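Side-chain contacts in acetyltransferase (Klebsiella pneumoniae, PDB 5XUN), which probably transfers the acetyl group of acetyl-CoA to glycyl-tRNA(Gly), acting as the toxin of a toxin-antitoxin pair: residues 142-145 / 146-150; 161-165 / 166-170. The protein carries 1 engineered substitution. All blocks are in the same frame, centred on the assembly; numbering follows the deposited sequence.

Contact 1 (142-145 / 146-150). Engineered in segment 142-145: F145 (natural residue Tyr). With ACO (acetyl coenzyme *a), chain E.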
# COMPACT_ATOMS: atom_id res chain seq x y z
N LYS B 142 -5.90 -19.82 10.92
CA LYS B 142 -6.36 -18.80 11.85
C LYS B 142 -5.67 -18.93 13.20
O LYS B 142 -5.18 -17.94 13.76
CB LYS B 142 -7.87 -18.89 12.01
CG LYS B 142 -8.42 -17.97 13.07
CD LYS B 142 -9.92 -17.93 13.02
CE LYS B 142 -10.47 -17.16 14.19
NZ LYS B 142 -11.92 -16.96 14.05
N ALA B 143 -5.60 -20.15 13.73
CA ALA B 143 -4.91 -20.35 15.00
C ALA B 143 -3.44 -19.98 14.88
O ALA B 143 -2.84 -19.45 15.82
CB ALA B 143 -5.07 -21.81 15.45
N PHE B 144 -2.84 -20.26 13.72
CA PHE B 144 -1.46 -19.87 13.46
C PHE B 144 -1.29 -18.36 13.61
O PHE B 144 -0.36 -17.90 14.29
CB PHE B 144 -1.06 -20.33 12.06
CG PHE B 144 0.24 -19.77 11.57
CD1 PHE B 144 1.45 -20.27 12.03
CD2 PHE B 144 0.26 -18.76 10.62
CE1 PHE B 144 2.64 -19.77 11.57
CE2 PHE B 144 1.46 -18.25 10.15
CZ PHE B 144 2.65 -18.75 10.63
N PHE B 145 -2.17 -17.58 12.99
CA PHE B 145 -2.01 -16.12 13.04
C PHE B 145 -2.36 -15.58 14.42
O PHE B 145 -1.70 -14.66 14.91
CB PHE B 145 -2.86 -15.46 11.95
CG PHE B 145 -2.31 -15.63 10.56
CD1 PHE B 145 -1.07 -15.10 10.23
CD2 PHE B 145 -3.02 -16.30 9.58
CE1 PHE B 145 -0.54 -15.24 8.96
CE2 PHE B 145 -2.50 -16.45 8.31
CZ PHE B 145 -1.26 -15.91 8.00
N LEU B 146 -3.39 -16.14 15.06
CA LEU B 146 -3.75 -15.71 16.41
C LEU B 146 -2.59 -15.89 17.38
O LEU B 146 -2.36 -15.04 18.25
CB LEU B 146 -4.97 -16.48 16.89
CG LEU B 146 -6.28 -16.12 16.18
CD1 LEU B 146 -7.42 -17.00 16.65
CD2 LEU B 146 -6.62 -14.66 16.39
N ARG B 147 -1.83 -16.98 17.24
CA ARG B 147 -0.73 -17.23 18.16
C ARG B 147 0.40 -16.24 17.95
O ARG B 147 1.12 -15.90 18.91
CB ARG B 147 -0.22 -18.66 18.00
CG ARG B 147 0.09 -19.34 19.32
CD ARG B 147 0.69 -20.73 19.13
NE ARG B 147 0.16 -21.44 17.96
CZ ARG B 147 0.91 -21.88 16.96
NH1 ARG B 147 0.36 -22.51 15.92
NH2 ARG B 147 2.22 -21.71 16.99
N LEU B 148 0.59 -15.76 16.72
CA LEU B 148 1.58 -14.74 16.42
C LEU B 148 1.14 -13.35 16.87
O LEU B 148 1.92 -12.40 16.75
CB LEU B 148 1.89 -14.73 14.92
CG LEU B 148 2.52 -16.04 14.44
CD1 LEU B 148 2.69 -16.06 12.94
CD2 LEU B 148 3.87 -16.19 15.13
N GLY B 149 -0.08 -13.20 17.36
CA GLY B 149 -0.55 -11.95 17.91
C GLY B 149 -1.52 -11.19 17.05
O GLY B 149 -1.88 -10.06 17.41
N PHE B 150 -1.98 -11.77 15.95
CA PHE B 150 -2.97 -11.07 15.15
C PHE B 150 -4.25 -10.90 15.96
O PHE B 150 -4.55 -11.70 16.85
CB PHE B 150 -3.26 -11.82 13.85
CG PHE B 150 -2.19 -11.68 12.79
CD1 PHE B 150 -0.95 -12.26 12.97
CD2 PHE B 150 -2.45 -10.98 11.62
CE1 PHE B 150 0.03 -12.14 12.00
CE2 PHE B 150 -1.47 -10.86 10.65
CZ PHE B 150 -0.23 -11.45 10.83
N1A ACO E . 10.36 -21.23 16.21
C2A ACO E . 9.02 -21.32 16.23
N3A ACO E . 8.34 -22.49 16.17
C4A ACO E . 9.00 -23.67 16.09
C5A ACO E . 10.47 -23.65 16.06
C6A ACO E . 11.15 -22.33 16.13
N6A ACO E . 12.50 -22.24 16.11
N7A ACO E . 10.89 -24.92 15.98
C8A ACO E . 9.77 -25.69 15.95
N9A ACO E . 8.65 -24.96 16.03
C1B ACO E . 7.27 -25.55 16.00
C2B ACO E . 6.41 -25.23 17.21
O2B ACO E . 6.37 -26.33 18.12
C3B ACO E . 5.03 -24.96 16.63
O3B ACO E . 4.25 -26.15 16.68
P3B ACO E . 2.66 -26.13 16.93
O7A ACO E . 2.52 -26.02 18.43
O8A ACO E . 2.17 -24.92 16.17
O9A ACO E . 2.19 -27.45 16.35
C4B ACO E . 5.28 -24.63 15.16
O4B ACO E . 6.59 -25.08 14.83
C5B ACO E . 5.17 -23.15 14.82
O5B ACO E . 4.66 -23.03 13.50
P1A ACO E . 5.63 -22.84 12.22
O1A ACO E . 6.58 -24.00 12.14
O2A ACO E . 6.18 -21.43 12.20
O3A ACO E . 4.54 -22.95 11.05
P2A ACO E . 4.77 -23.85 9.74
O4A ACO E . 6.21 -23.75 9.30
O5A ACO E . 4.13 -25.20 9.94
O6A ACO E . 3.86 -22.99 8.72
CBP ACO E . 1.75 -22.68 7.68
CCP ACO E . 2.48 -22.82 9.01
CDP ACO E . 2.46 -21.65 6.82
CEP ACO E . 0.31 -22.26 7.93
CAP ACO E . 1.81 -24.07 7.06
OAP ACO E . 1.06 -24.96 7.90
C9P ACO E . 1.22 -24.11 5.68
O9P ACO E . 1.90 -23.82 4.70
N8P ACO E . -0.04 -24.49 5.62
C7P ACO E . -0.67 -24.89 4.38
C6P ACO E . -1.10 -23.69 3.55
C5P ACO E . -1.76 -22.68 4.46
O5P ACO E . -2.80 -22.96 5.04
N4P ACO E . -1.13 -21.52 4.59
C3P ACO E . -1.58 -20.50 5.51
C2P ACO E . -2.80 -19.75 5.00
S1P ACO E . -2.29 -18.16 4.45
C ACO E . -3.77 -17.42 4.57
O ACO E . -4.63 -18.00 5.20
CH3 ACO E . -3.98 -16.09 3.91

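Contact 2 (161-165 / 166-170)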
# COMPACT_ATOMS: atom_id res chain seq x y z
N LEU B 161 -8.38 -11.23 10.14
CA LEU B 161 -7.45 -10.89 11.20
C LEU B 161 -6.62 -9.68 10.78
O LEU B 161 -6.62 -9.28 9.61
CB LEU B 161 -6.53 -12.07 11.55
CG LEU B 161 -7.24 -13.40 11.85
CD1 LEU B 161 -6.22 -14.50 12.09
CD2 LEU B 161 -8.18 -13.26 13.03
N PHE B 162 -5.92 -9.10 11.74
CA PHE B 162 -5.29 -7.81 11.52
C PHE B 162 -4.13 -7.67 12.49
O PHE B 162 -4.23 -8.05 13.65
CB PHE B 162 -6.31 -6.68 11.74
CG PHE B 162 -5.74 -5.30 11.58
CD1 PHE B 162 -5.37 -4.82 10.33
CD2 PHE B 162 -5.59 -4.47 12.69
CE1 PHE B 162 -4.86 -3.54 10.19
CE2 PHE B 162 -5.08 -3.19 12.55
CZ PHE B 162 -4.71 -2.73 11.30
N TYR B 163 -3.02 -7.12 12.00
CA TYR B 163 -1.88 -6.82 12.85
C TYR B 163 -1.53 -5.35 12.67
O TYR B 163 -1.09 -4.95 11.57
CB TYR B 163 -0.69 -7.72 12.51
CG TYR B 163 0.35 -7.80 13.60
CD1 TYR B 163 1.32 -6.82 13.73
CD2 TYR B 163 0.37 -8.87 14.49
CE1 TYR B 163 2.29 -6.89 14.72
CE2 TYR B 163 1.34 -8.96 15.49
CZ TYR B 163 2.29 -7.97 15.60
OH TYR B 163 3.26 -8.04 16.57
N PRO B 164 -1.72 -4.51 13.69
CA PRO B 164 -1.57 -3.06 13.49
C PRO B 164 -0.13 -2.63 13.29
O PRO B 164 0.80 -3.16 13.90
CB PRO B 164 -2.16 -2.45 14.77
CG PRO B 164 -2.27 -3.55 15.75
CD PRO B 164 -2.12 -4.87 15.06
N THR B 165 0.05 -1.65 12.39
CA THR B 165 1.34 -1.00 12.21
C THR B 165 1.91 -0.50 13.54
O THR B 165 3.13 -0.56 13.76
CB THR B 165 1.20 0.17 11.22
OG1 THR B 165 0.80 -0.33 9.94
CG2 THR B 165 2.48 0.94 11.08
N LYS B 166 1.04 -0.04 14.43
CA LYS B 166 1.49 0.40 15.75
C LYS B 166 2.27 -0.71 16.47
O LYS B 166 3.29 -0.45 17.11
CB LYS B 166 0.28 0.82 16.58
CG LYS B 166 0.64 1.59 17.82
CD LYS B 166 -0.39 1.39 18.90
CE LYS B 166 0.15 1.82 20.24
NZ LYS B 166 0.03 3.29 20.41
N SER B 167 1.81 -1.95 16.34
CA SER B 167 2.54 -3.07 16.92
C SER B 167 3.77 -3.44 16.10
O SER B 167 4.80 -3.84 16.66
CB SER B 167 1.62 -4.27 17.07
OG SER B 167 0.53 -3.95 17.90
N ILE B 168 3.67 -3.34 14.78
CA ILE B 168 4.82 -3.64 13.93
C ILE B 168 6.02 -2.77 14.30
O ILE B 168 7.15 -3.26 14.43
CB ILE B 168 4.45 -3.48 12.44
CG1 ILE B 168 3.35 -4.48 12.05
CG2 ILE B 168 5.68 -3.61 11.57
CD1 ILE B 168 2.87 -4.35 10.58
N GLU B 169 5.79 -1.46 14.48
CA GLU B 169 6.91 -0.57 14.79
C GLU B 169 7.56 -0.91 16.13
O GLU B 169 8.77 -0.73 16.29
CB GLU B 169 6.47 0.88 14.73
CG GLU B 169 5.52 1.30 15.81
CD GLU B 169 5.79 2.71 16.28
OE1 GLU B 169 5.15 3.15 17.25
OE2 GLU B 169 6.66 3.37 15.66
N GLN B 170 6.78 -1.41 17.09
CA GLN B 170 7.35 -1.89 18.35
C GLN B 170 8.32 -3.04 18.13
O GLN B 170 9.26 -3.23 18.91
CB GLN B 170 6.25 -2.33 19.32
CG GLN B 170 5.30 -1.23 19.83
CD GLN B 170 5.94 -0.32 20.88
OE1 GLN B 170 7.14 -0.37 21.12
NE2 GLN B 170 5.12 0.52 21.50

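Contact 1 (142-145 / 146-150)
L146 N and R147 N donate back to K142 O and A143 O in the last turns of helix 139-147, and the chain then turns off through G149, whose positive phi suits glycine. F150 N returns to F145 O at 3.1 Å, and G149 N bonds to L146 O. The F150 ring then lies beside that of the engineered F145 (tyrosine in nature), which sends its ring edge toward the face of F150: centroids lie 5.0 Å apart, planes at 63°. F145 CD1 comes within 3.6 Å of F150 CE1. Both side chains run side by side, each with CG beside its backbone N (chi1 -74° and -77°), and a phenylalanine at 150 suits this buried side, where L132 and V134 of the central sheet also meet it. F144 has ACO CCP over one face and L148 CD1 over the opposite one, 3.9 Å from the ring centroid, so the ring is sandwiched between leucine and pantetheine arm. R147, long and cationic, reaches the 3'-phosphate, NH1 standing 3.0 Å from ACO O8A. The extended chain of K142 passes L146 at a slant, K142 CG 3.8 Å from L146 CD1, and gives NZ to S158 O, Q152 OE1 and E156 O. A Schellman motif thus closes a helix that lines the acetyl-CoA pocket of a GNAT fold.

Contact 2 (161-165 / 166-170)
P164 O takes two amide donors from the first turn of the helix: I168 N at 3.0 Å, lying in the carbonyl plane, and S167 N in a weak bond, its N-H...O angle only 125°. T165 O accepts E169 N at 2.9 Å in a nearly straight bond, and the helical pattern is under way. P164 holds the N-cap position; lacking an N-H, it asks for no acceptor, which is compatible with the end of a strand, and its ring carbon CG rests 3.6 Å from S167 OG. This is the switch from strand 160-164 of the central GNAT sheet into the C-terminal helix 165-171, the directions of the short strand and helix segments differing by 52°. Y163, just before P164, has CG opposite its backbone N (chi1 -161°), which carries the ring along the emerging helix. I168 CG1 approaches that ring at its edge, 3.5 Å from Y163 CD1, and S167 CB lies 3.6 Å from Y163 CE1. A branched aliphatic such as I168 serves well at this buried position, since it also meets V120 and W121 of helix 108-126. T165 OG1 is hydrogen-bonded to I129 O, and the T165 side chain packs on Q43 of the second subunit.

Contact 1 ends a helix and contact 2 begins one, so both rest on backbone amides and carbonyls at a helix terminus, yet their side chains differ. Around 142-150 aromatic rings dominate, with one flank turned to bound acetyl-CoA and the other to the sheet; around 161-170 a single tyrosine meets aliphatic and small polar groups, the side chain of Y163 lying about 12 Å from the bound acetyl-CoA. Each is partly buried, with exposed residues such as R147 in the first and K166 in the second. They join directly: F145 CB lies 3.5 Å from L161 CD1, and F150 meets Y163 edge-to-face. Helix 108-126 touches both, while only contact 2 reaches the second subunit.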